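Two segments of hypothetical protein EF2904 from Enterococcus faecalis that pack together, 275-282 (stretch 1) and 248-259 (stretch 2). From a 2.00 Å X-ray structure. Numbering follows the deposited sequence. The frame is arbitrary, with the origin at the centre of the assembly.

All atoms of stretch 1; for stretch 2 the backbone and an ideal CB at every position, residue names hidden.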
# COMPACT_ATOMS: atom_id res chain seq x y z
N SER A 275 21.58 -9.49 -7.23
CA SER A 275 22.63 -9.20 -6.26
C SER A 275 23.88 -10.08 -6.46
O SER A 275 23.77 -11.32 -6.42
CB SER A 275 22.08 -9.37 -4.83
OG SER A 275 23.09 -9.12 -3.88
N PRO A 276 25.06 -9.46 -6.72
CA PRO A 276 26.28 -10.27 -6.85
C PRO A 276 26.57 -11.09 -5.59
O PRO A 276 26.97 -12.25 -5.71
CB PRO A 276 27.39 -9.22 -7.05
CG PRO A 276 26.69 -8.00 -7.56
CD PRO A 276 25.35 -8.02 -6.89
N ARG A 277 26.34 -10.50 -4.41
CA ARG A 277 26.50 -11.22 -3.13
C ARG A 277 25.25 -12.02 -2.83
O ARG A 277 24.14 -11.57 -3.14
CB ARG A 277 26.73 -10.26 -1.96
CG ARG A 277 28.03 -9.52 -1.95
CD ARG A 277 28.09 -8.65 -0.73
NE ARG A 277 29.23 -7.75 -0.72
CZ ARG A 277 29.79 -7.26 0.39
NH1 ARG A 277 29.29 -7.57 1.59
NH2 ARG A 277 30.83 -6.46 0.29
N THR A 278 25.42 -13.17 -2.19
CA THR A 278 24.32 -13.95 -1.65
C THR A 278 23.47 -13.11 -0.72
O THR A 278 23.97 -12.55 0.24
CB THR A 278 24.82 -15.16 -0.84
OG1 THR A 278 25.64 -15.99 -1.66
CG2 THR A 278 23.65 -15.96 -0.28
N VAL A 279 22.18 -13.05 -0.99
CA VAL A 279 21.24 -12.30 -0.17
C VAL A 279 20.75 -13.13 1.00
O VAL A 279 20.46 -14.32 0.83
CB VAL A 279 20.02 -11.83 -1.00
CG1 VAL A 279 19.04 -11.05 -0.15
CG2 VAL A 279 20.51 -10.97 -2.18
N VAL A 280 20.64 -12.49 2.18
CA VAL A 280 20.07 -13.12 3.38
C VAL A 280 19.00 -12.20 3.94
O VAL A 280 19.25 -11.03 4.24
CB VAL A 280 21.17 -13.42 4.46
CG1 VAL A 280 20.61 -14.26 5.59
CG2 VAL A 280 22.35 -14.14 3.83
N LEU A 281 17.79 -12.70 4.08
CA LEU A 281 16.68 -11.87 4.57
C LEU A 281 16.30 -12.24 6.02
O LEU A 281 16.59 -13.35 6.49
CB LEU A 281 15.45 -11.99 3.65
CG LEU A 281 15.53 -11.56 2.16
CD1 LEU A 281 14.19 -11.66 1.39
CD2 LEU A 281 16.09 -10.15 2.00
N GLU A 282 15.63 -11.32 6.71
CA GLU A 282 15.02 -11.64 7.98
C GLU A 282 13.98 -12.73 7.69
O GLU A 282 13.40 -12.74 6.62
CB GLU A 282 14.38 -10.38 8.58
CG GLU A 282 13.72 -10.60 9.94
CD GLU A 282 12.27 -11.03 9.79
OE1 GLU A 282 11.69 -10.72 8.74
OE2 GLU A 282 11.70 -11.68 10.70
N UNK A 248 27.23 -2.66 -4.62
CA UNK A 248 27.93 -3.87 -4.19
C UNK A 248 29.32 -4.01 -4.83
O UNK A 248 30.32 -4.28 -4.15
CB UNK A 248 27.08 -5.10 -4.53
N UNK A 249 29.40 -3.75 -6.14
CA UNK A 249 30.66 -3.91 -6.89
C UNK A 249 31.69 -2.85 -6.54
O UNK A 249 32.89 -3.09 -6.65
CB UNK A 249 30.39 -3.87 -8.39
N UNK A 250 31.23 -1.69 -6.11
CA UNK A 250 32.13 -0.64 -5.64
C UNK A 250 32.66 -0.96 -4.23
O UNK A 250 33.62 -0.33 -3.78
CB UNK A 250 31.41 0.71 -5.64
N UNK A 251 32.01 -1.89 -3.52
CA UNK A 251 32.39 -2.21 -2.13
C UNK A 251 32.57 -3.71 -1.86
O UNK A 251 31.83 -4.29 -1.05
CB UNK A 251 31.33 -1.66 -1.17
N UNK A 252 33.57 -4.34 -2.53
CA UNK A 252 33.81 -5.78 -2.41
C UNK A 252 34.34 -6.26 -1.04
O UNK A 252 34.25 -7.46 -0.73
CB UNK A 252 34.81 -6.20 -3.49
N UNK A 253 34.84 -5.34 -0.23
CA UNK A 253 35.39 -5.70 1.09
C UNK A 253 34.82 -4.75 2.13
O UNK A 253 35.44 -3.74 2.49
CB UNK A 253 36.92 -5.65 1.09
N UNK A 254 33.62 -5.07 2.59
CA UNK A 254 32.83 -4.15 3.38
C UNK A 254 31.50 -4.83 3.74
O UNK A 254 30.86 -5.49 2.91
CB UNK A 254 32.60 -2.84 2.62
N UNK A 255 31.09 -4.67 4.98
CA UNK A 255 29.75 -5.09 5.35
C UNK A 255 28.75 -4.24 4.58
O UNK A 255 28.88 -3.01 4.54
CB UNK A 255 29.53 -4.97 6.86
N UNK A 256 27.80 -4.90 3.92
CA UNK A 256 26.69 -4.19 3.27
C UNK A 256 25.35 -4.78 3.71
O UNK A 256 25.15 -5.98 3.62
CB UNK A 256 26.82 -4.26 1.75
N UNK A 257 24.45 -3.90 4.15
CA UNK A 257 23.13 -4.32 4.61
C UNK A 257 22.09 -3.40 4.00
O UNK A 257 22.42 -2.34 3.47
CB UNK A 257 23.04 -4.31 6.14
N UNK A 258 20.82 -3.79 4.08
CA UNK A 258 19.77 -2.98 3.50
C UNK A 258 18.48 -3.27 4.23
O UNK A 258 18.41 -4.17 5.06
CB UNK A 258 19.63 -3.24 2.00
N UNK A 259 17.44 -2.51 3.89
CA UNK A 259 16.08 -2.86 4.29
C UNK A 259 15.10 -2.26 3.31
O UNK A 259 15.43 -1.29 2.61
CB UNK A 259 15.78 -2.38 5.71

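Position 248 has helical backbone angles, and its CA-to-CB bond points toward stretch 1. The ideal CB lies 4.1 Å from CD of Pro-276. Beyond it are the backbone N of Arg-277 and the hydroxyl of Ser-275. A side chain long enough to bring an acceptor there would suit, such as Glu or Gln. The residue is Glu-248. Its OE1 accepts a hydrogen bond from Arg-277 N at 3.0 Å. Its OE2 lies 2.7 Å from Ser-275 OG, whose proton could instead go to Arg-277 O.

Position 249 is helical, with CB sideways and nothing of stretch 1 within 5.5 Å. Many residues would fit; a long apolar one could reach the ring of Pro-276. It is Leu-249, and its CD2 lies 4.0 Å from Pro-276 CG.

Position 250 is out of reach of stretch 1, which sets no preference. It is Glu-250.

At 251 the chain turns (phi -130°, psi 64°). CB points sideways, and the carbonyl O meets the guanidinium of Arg-277, so the backbone makes the contact and many side chains would do. The residue is Asn-251. Arg-277 NH2 gives its O a weak hydrogen bond at 2.7 Å.

Position 252 has phi -69° and CB pointing away, which would admit proline among others. It is Pro-252. Position 253 also points away, into space free of stretch 1, which sets no preference. It is Asn-253.

Position 254 is extended, with CB sideways. Its carbonyl O again faces Arg-277, so the side chain is little restricted. The residue is Arg-254. Its O accepts from Arg-277 NH2 at 2.8 Å and from Arg-277 NH1 at 2.9 Å, near the guanidinium plane. Its NH1 donates to Asn-251 OD1 at 2.9 Å.

Position 255 points away, and stretch 1 leaves the choice open. It is Gln-255.

Position 256 is in a strand, with CB toward stretch 1 and 4.1 Å from Arg-277 NH1. A medium apolar side chain could cover the guanidinium; an acidic one could pair with it. The residue is Ile-256, and its CD1 lies over one guanidinium face, 3.5 Å from Arg-277 NH2.

At 258 CB points sideways, with nothing near it, but Val-279 and Leu-281 offer apolar surface farther off. A large apolar or aromatic side chain would bridge the gap. Phe-258 does so: its CZ is 3.5 Å from Leu-281 CD2, which sits at the ring edge.

Positions 257 and 259 have no atom of stretch 1 within 5.5 Å of the ideal CB, so stretch 1 leaves both choices open. They are Thr-257 and Asn-259.

Stretch 2 (248-259) ELENPNRQITFN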
# COMPACT_ATOMS: atom_id res chain seq x y z
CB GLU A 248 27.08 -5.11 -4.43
CG GLU A 248 25.85 -5.20 -3.50
CD GLU A 248 25.19 -6.58 -3.55
OE1 GLU A 248 25.88 -7.58 -3.80
OE2 GLU A 248 23.98 -6.67 -3.33
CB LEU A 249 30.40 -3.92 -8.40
CG LEU A 249 29.52 -5.09 -8.88
CD1 LEU A 249 29.16 -4.96 -10.38
CD2 LEU A 249 30.19 -6.40 -8.58
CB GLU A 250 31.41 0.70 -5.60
CG GLU A 250 30.98 1.25 -6.95
CD GLU A 250 30.25 2.59 -6.82
OE1 GLU A 250 29.89 2.97 -5.69
OE2 GLU A 250 30.05 3.27 -7.86
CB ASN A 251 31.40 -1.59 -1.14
CG ASN A 251 31.37 -0.07 -1.21
OD1 ASN A 251 32.18 0.60 -0.57
ND2 ASN A 251 30.44 0.48 -1.99
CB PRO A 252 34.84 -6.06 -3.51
CG PRO A 252 35.55 -4.77 -3.71
CD PRO A 252 34.52 -3.70 -3.47
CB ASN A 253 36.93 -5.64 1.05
CG ASN A 253 37.57 -6.16 2.33
OD1 ASN A 253 36.93 -6.85 3.12
ND2 ASN A 253 38.86 -5.83 2.53
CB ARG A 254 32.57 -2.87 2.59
CG ARG A 254 31.97 -1.71 3.40
CD ARG A 254 31.83 -0.46 2.56
NE ARG A 254 31.60 0.72 3.39
CZ ARG A 254 31.32 1.94 2.95
NH1 ARG A 254 31.23 2.21 1.65
NH2 ARG A 254 31.14 2.91 3.83
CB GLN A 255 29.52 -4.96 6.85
CG GLN A 255 28.12 -5.37 7.28
CD GLN A 255 28.01 -5.48 8.80
OE1 GLN A 255 27.99 -4.48 9.48
NE2 GLN A 255 27.91 -6.69 9.31
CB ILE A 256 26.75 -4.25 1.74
CG1 ILE A 256 28.16 -3.87 1.24
CG2 ILE A 256 25.66 -3.32 1.13
CD1 ILE A 256 28.34 -4.04 -0.27
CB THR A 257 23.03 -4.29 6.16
OG1 THR A 257 23.30 -2.97 6.63
CG2 THR A 257 24.05 -5.23 6.79
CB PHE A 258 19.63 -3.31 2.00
CG PHE A 258 18.89 -4.59 1.72
CD1 PHE A 258 17.59 -4.56 1.25
CD2 PHE A 258 19.48 -5.83 1.97
CE1 PHE A 258 16.89 -5.75 1.01
CE2 PHE A 258 18.79 -7.03 1.74
CZ PHE A 258 17.50 -6.98 1.25
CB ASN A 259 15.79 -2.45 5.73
CG ASN A 259 14.54 -3.16 6.32
OD1 ASN A 259 14.05 -4.15 5.80
ND2 ASN A 259 14.04 -2.63 7.41
O HOH W 1 30.29 -6.69 -2.96
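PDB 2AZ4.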